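Local coordinates for putative sporulation-specific glycosylase ydhD (Bacillus subtilis subsp. subtilis str. 168, PDB 3CZ8), which probably hydrolyses glycosidic bonds of a polysaccharide during sporulation, through the family 18 glycosyl hydrolase domain that makes up this chain, at residues A8-F13 against I36-Y41; P69-T74 against R110-V115. The protein carries 1 engineered substitution. One frame throughout, in Å; residues are numbered along the deposited sequence. Where two conformers were deposited one is given.

Contact 1 of 2, residues A8-F13 against I36-Y41; sequences AGTLSF and ISIFEY
F13 and S37 form the hydrogen-bonded pair of a short antiparallel ladder: S37 N donates to F13 O at 2.8 Å, almost straight at 169°, and F13 N returns a bond to S37 O at 3.1 Å. A third bond runs from F39 N to L11 O. The ladder joins strand 9-17 to strand 35-42 in the (β/α)8 (TIM) barrel of glycosyl hydrolase family 18; strand 9-17 runs against both its neighbours, 35-42 and 302-310, a departure from the all-parallel barrel. F13 O is held further: a water donates to it at 2.9 Å and also bonds S37 OG, whose direct protein partner is the hydroxyl of T116. Between these bonds, S12 and I38 make the neighbouring non-hydrogen-bonded pair, and the CA of S12 sits 3.2 Å from S37 O in a CA-H...O contact. On the face carrying S12 and I38, S12 CB packs on I36 CG2, while S12 OG turns to the side-chain amide of Q307. The short strand segments run antiparallel with a strong twist, 142° between their directions. On the face with F13, the F39 ring packs against L11 and F13. F13 CB lies at the ring edge, near its plane. F39 CG, placed beside the backbone N by a chi1 of -84°, is 4.3 Å from L11 CD2, which sits over the centre of one ring face.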
# COMPACT_ATOMS: atom_id res chain seq x y z
N ALA A 8 -0.90 -8.15 -6.79
CA ALA A 8 -1.35 -6.85 -7.25
C ALA A 8 -2.22 -6.22 -6.17
O ALA A 8 -3.19 -6.84 -5.71
CB ALA A 8 -2.11 -6.98 -8.57
N GLY A 9 -1.87 -5.01 -5.77
CA GLY A 9 -2.60 -4.29 -4.74
C GLY A 9 -3.87 -3.65 -5.27
O GLY A 9 -3.82 -2.88 -6.23
N THR A 10 -5.00 -3.97 -4.64
CA THR A 10 -6.26 -3.30 -4.93
C THR A 10 -6.38 -2.05 -4.06
O THR A 10 -6.39 -2.14 -2.82
CB THR A 10 -7.47 -4.24 -4.70
OG1 THR A 10 -7.32 -5.43 -5.48
CG2 THR A 10 -8.78 -3.54 -5.07
N LEU A 11 -6.46 -0.89 -4.70
CA LEU A 11 -6.66 0.36 -3.98
C LEU A 11 -8.14 0.61 -3.72
O LEU A 11 -8.98 0.43 -4.59
CB LEU A 11 -6.04 1.54 -4.74
CG LEU A 11 -6.03 2.91 -4.05
CD1 LEU A 11 -5.02 2.94 -2.90
CD2 LEU A 11 -5.75 4.02 -5.05
N SER A 12 -8.44 1.01 -2.49
CA SER A 12 -9.78 1.46 -2.16
C SER A 12 -9.76 2.62 -1.18
O SER A 12 -8.86 2.74 -0.35
CB SER A 12 -10.64 0.29 -1.65
OG SER A 12 -10.24 -0.12 -0.36
N PHE A 13 -10.76 3.49 -1.30
CA PHE A 13 -10.95 4.64 -0.43
C PHE A 13 -12.06 4.35 0.59
O PHE A 13 -13.17 3.97 0.22
CB PHE A 13 -11.31 5.87 -1.28
CG PHE A 13 -11.37 7.16 -0.51
CD1 PHE A 13 -12.60 7.69 -0.14
CD2 PHE A 13 -10.20 7.85 -0.18
CE1 PHE A 13 -12.68 8.90 0.56
CE2 PHE A 13 -10.27 9.06 0.51
CZ PHE A 13 -11.51 9.58 0.89
N ILE A 36 -16.61 1.66 1.14
CA ILE A 36 -15.34 1.36 0.49
C ILE A 36 -15.56 1.63 -1.00
O ILE A 36 -16.47 1.06 -1.60
CB ILE A 36 -14.92 -0.12 0.73
CG1 ILE A 36 -14.31 -0.27 2.13
CG2 ILE A 36 -13.92 -0.61 -0.31
CD1 ILE A 36 -14.22 -1.71 2.61
N SER A 37 -14.75 2.52 -1.57
CA SER A 37 -14.81 2.78 -3.00
C SER A 37 -13.69 2.02 -3.69
O SER A 37 -12.52 2.37 -3.57
CB SER A 37 -14.72 4.28 -3.28
OG SER A 37 -15.55 5.02 -2.39
N ILE A 38 -14.06 1.01 -4.44
CA ILE A 38 -13.13 0.16 -5.12
C ILE A 38 -12.63 0.74 -6.43
O ILE A 38 -13.40 1.03 -7.27
CB ILE A 38 -13.71 -1.23 -5.35
CG1 ILE A 38 -14.08 -1.87 -4.04
CG2 ILE A 38 -12.73 -2.09 -6.04
CD1 ILE A 38 -15.03 -2.89 -4.17
N PHE A 39 -11.33 0.85 -6.58
CA PHE A 39 -10.73 1.41 -7.78
C PHE A 39 -10.57 0.37 -8.86
O PHE A 39 -10.44 -0.75 -8.55
CB PHE A 39 -9.41 2.09 -7.46
CG PHE A 39 -9.57 3.48 -6.96
CD1 PHE A 39 -9.29 4.55 -7.76
CD2 PHE A 39 -10.06 3.74 -5.72
CE1 PHE A 39 -9.48 5.80 -7.32
CE2 PHE A 39 -10.24 4.99 -5.30
CZ PHE A 39 -9.94 6.01 -6.09
N GLU A 40 -10.53 0.73 -10.12
CA GLU A 40 -11.44 1.63 -10.77
C GLU A 40 -12.12 0.95 -11.94
O GLU A 40 -11.66 -0.06 -12.41
CB GLU A 40 -10.64 2.79 -11.29
CG GLU A 40 -9.39 2.36 -11.95
CD GLU A 40 -9.50 2.30 -13.43
OE1 GLU A 40 -8.79 1.52 -14.04
OE2 GLU A 40 -10.30 3.05 -13.98
N TYR A 41 -13.22 1.52 -12.41
CA TYR A 41 -13.68 1.36 -13.78
C TYR A 41 -13.45 2.61 -14.57
O TYR A 41 -13.65 3.67 -14.09
CB TYR A 41 -15.17 1.06 -13.80
CG TYR A 41 -15.58 -0.28 -13.28
CD1 TYR A 41 -15.74 -0.49 -11.94
CD2 TYR A 41 -15.83 -1.33 -14.13
CE1 TYR A 41 -16.12 -1.67 -11.48
CE2 TYR A 41 -16.21 -2.51 -13.68
CZ TYR A 41 -16.35 -2.69 -12.35
OH TYR A 41 -16.72 -3.88 -11.84
O HOH W 1 -15.84 5.05 0.29

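Contact 2 of 2, residues P69-T74 against R110-V115; sequences PLATIT and RGYGGV
The Y112 ring lies against A71, whose CB stands over the centre of one face, 3.5 Å from the ring centroid and only 9° off the normal: a CH-pi contact. The backbone N of A71 lies over the same ring, 3.4 Å from Y112 CD1, and at the edge the carbonyl of P69 meets that same CD1, with P69 CB 4.1 Å from it. Y112 CG is anti to its own carbonyl carbon (chi1 -78°), beside the backbone N, and the phenol hydroxyl at the far end bonds D55. Two backbone hydrogen bonds join the segments. P69 O accepts from G113 N at 2.8 Å, and A71 N donates to G114 O at 3.1 Å with an angle of 166°. Beyond them, L70 CD2 touches the backbone of G114, 3.6 Å from its C; a CB on G114 would fall tight against that methyl, and its backbone angles by themselves call for glycine. G111, which follows helix 93-110 with positive phi, likewise needs glycine. On the face of A71, V115 CG1, in one of the two conformers of V115, packs on I73 CG1, the two side chains crossing obliquely, and I73 and V115 also touch helix 93-110. The turn from that helix into strand 114-118, parallel to strand 68-77, closes a right-handed beta-alpha-beta crossover of the family 18 TIM barrel.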
# COMPACT_ATOMS: atom_id res chain seq x y z
N PRO A 69 -20.22 -1.14 -0.37
CA PRO A 69 -19.27 -1.13 -1.48
C PRO A 69 -19.68 -0.16 -2.59
O PRO A 69 -20.79 -0.24 -3.13
CB PRO A 69 -19.29 -2.58 -1.97
CG PRO A 69 -20.63 -3.09 -1.60
CD PRO A 69 -21.11 -2.31 -0.40
N LEU A 70 -18.77 0.74 -2.94
CA LEU A 70 -19.01 1.70 -4.01
C LEU A 70 -18.08 1.42 -5.18
O LEU A 70 -16.92 1.07 -4.98
CB LEU A 70 -18.82 3.14 -3.51
CG LEU A 70 -19.58 3.59 -2.25
CD1 LEU A 70 -19.12 4.98 -1.81
CD2 LEU A 70 -21.07 3.59 -2.47
N ALA A 71 -18.60 1.54 -6.39
CA ALA A 71 -17.80 1.42 -7.60
C ALA A 71 -17.16 2.76 -7.95
O ALA A 71 -17.86 3.76 -8.06
CB ALA A 71 -18.66 0.95 -8.76
N THR A 72 -15.85 2.78 -8.13
CA THR A 72 -15.19 4.01 -8.54
C THR A 72 -15.15 4.09 -10.07
O THR A 72 -14.68 3.17 -10.74
CB THR A 72 -13.78 4.15 -7.95
OG1 THR A 72 -13.85 3.97 -6.53
CG2 THR A 72 -13.20 5.53 -8.23
N ILE A 73 -15.66 5.20 -10.59
CA ILE A 73 -15.72 5.45 -12.01
C ILE A 73 -14.76 6.60 -12.32
O ILE A 73 -14.89 7.68 -11.75
CB ILE A 73 -17.17 5.80 -12.48
CG1 ILE A 73 -18.22 4.91 -11.79
CG2 ILE A 73 -17.29 5.73 -14.00
CD1 ILE A 73 -18.15 3.41 -12.10
N THR A 74 -13.79 6.34 -13.20
CA THR A 74 -12.72 7.31 -13.50
C THR A 74 -12.58 7.56 -14.99
O THR A 74 -13.14 6.83 -15.81
CB THR A 74 -11.33 6.83 -13.00
OG1 THR A 74 -10.86 5.76 -13.83
CG2 THR A 74 -11.37 6.38 -11.53
N ARG A 110 -23.64 -5.95 -10.78
CA ARG A 110 -22.54 -6.35 -9.90
C ARG A 110 -22.88 -6.28 -8.42
O ARG A 110 -22.21 -6.90 -7.60
CB ARG A 110 -21.28 -5.54 -10.21
CG ARG A 110 -20.74 -5.72 -11.63
CD ARG A 110 -19.60 -6.74 -11.71
NE ARG A 110 -20.07 -8.13 -11.64
CZ ARG A 110 -20.00 -8.90 -10.55
NH1 ARG A 110 -20.45 -10.15 -10.60
NH2 ARG A 110 -19.48 -8.44 -9.42
N GLY A 111 -23.92 -5.53 -8.06
CA GLY A 111 -24.39 -5.48 -6.67
C GLY A 111 -23.71 -4.46 -5.77
O GLY A 111 -23.62 -4.65 -4.55
N TYR A 112 -23.24 -3.36 -6.36
CA TYR A 112 -22.69 -2.25 -5.59
C TYR A 112 -23.81 -1.48 -4.90
O TYR A 112 -24.95 -1.51 -5.35
CB TYR A 112 -21.91 -1.31 -6.50
CG TYR A 112 -20.52 -1.78 -6.89
CD1 TYR A 112 -19.47 -1.73 -5.97
CD2 TYR A 112 -20.26 -2.24 -8.18
CE1 TYR A 112 -18.19 -2.14 -6.33
CE2 TYR A 112 -18.98 -2.66 -8.54
CZ TYR A 112 -17.95 -2.60 -7.61
OH TYR A 112 -16.68 -3.00 -7.96
N GLY A 113 -23.48 -0.81 -3.80
CA GLY A 113 -24.44 0.05 -3.11
C GLY A 113 -24.46 1.49 -3.60
O GLY A 113 -25.19 2.32 -3.07
N GLY A 114 -23.66 1.78 -4.62
CA GLY A 114 -23.54 3.13 -5.15
C GLY A 114 -22.24 3.35 -5.91
O GLY A 114 -21.56 2.38 -6.26
N VAL A 115 -21.92 4.61 -6.18
CA VAL A 115 -20.67 4.93 -6.88
C VAL A 115 -19.85 6.04 -6.23
O VAL A 115 -20.31 6.77 -5.35
CB VAL A 115 -20.88 5.33 -8.38
CG1 VAL A 115 -21.35 4.15 -9.20
CG2 VAL A 115 -21.81 6.51 -8.51

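Contacts 1 and 2 are consecutive steps around the same barrel sheet, their centres 10 Å apart, because strands 35-42 and 68-77 are neighbours in it. Between them I36 O lies 2.7 Å from L70 N and Y41 N 2.8 Å from T72 O, both probable hydrogen bonds, and E40 OE2 bonds T74 OG1. D55 is shared as well, taking hydrogen bonds with the hydroxyls of Y41 and Y112. Contact 1 stands closer to the predicted proton donor E120: the side chain of F39 is about 6 Å from it, against about 11 Å for I73 of contact 2. A bound glycerol, probably from the crystallisation liquor, lies about 3 Å from the L11 side chain.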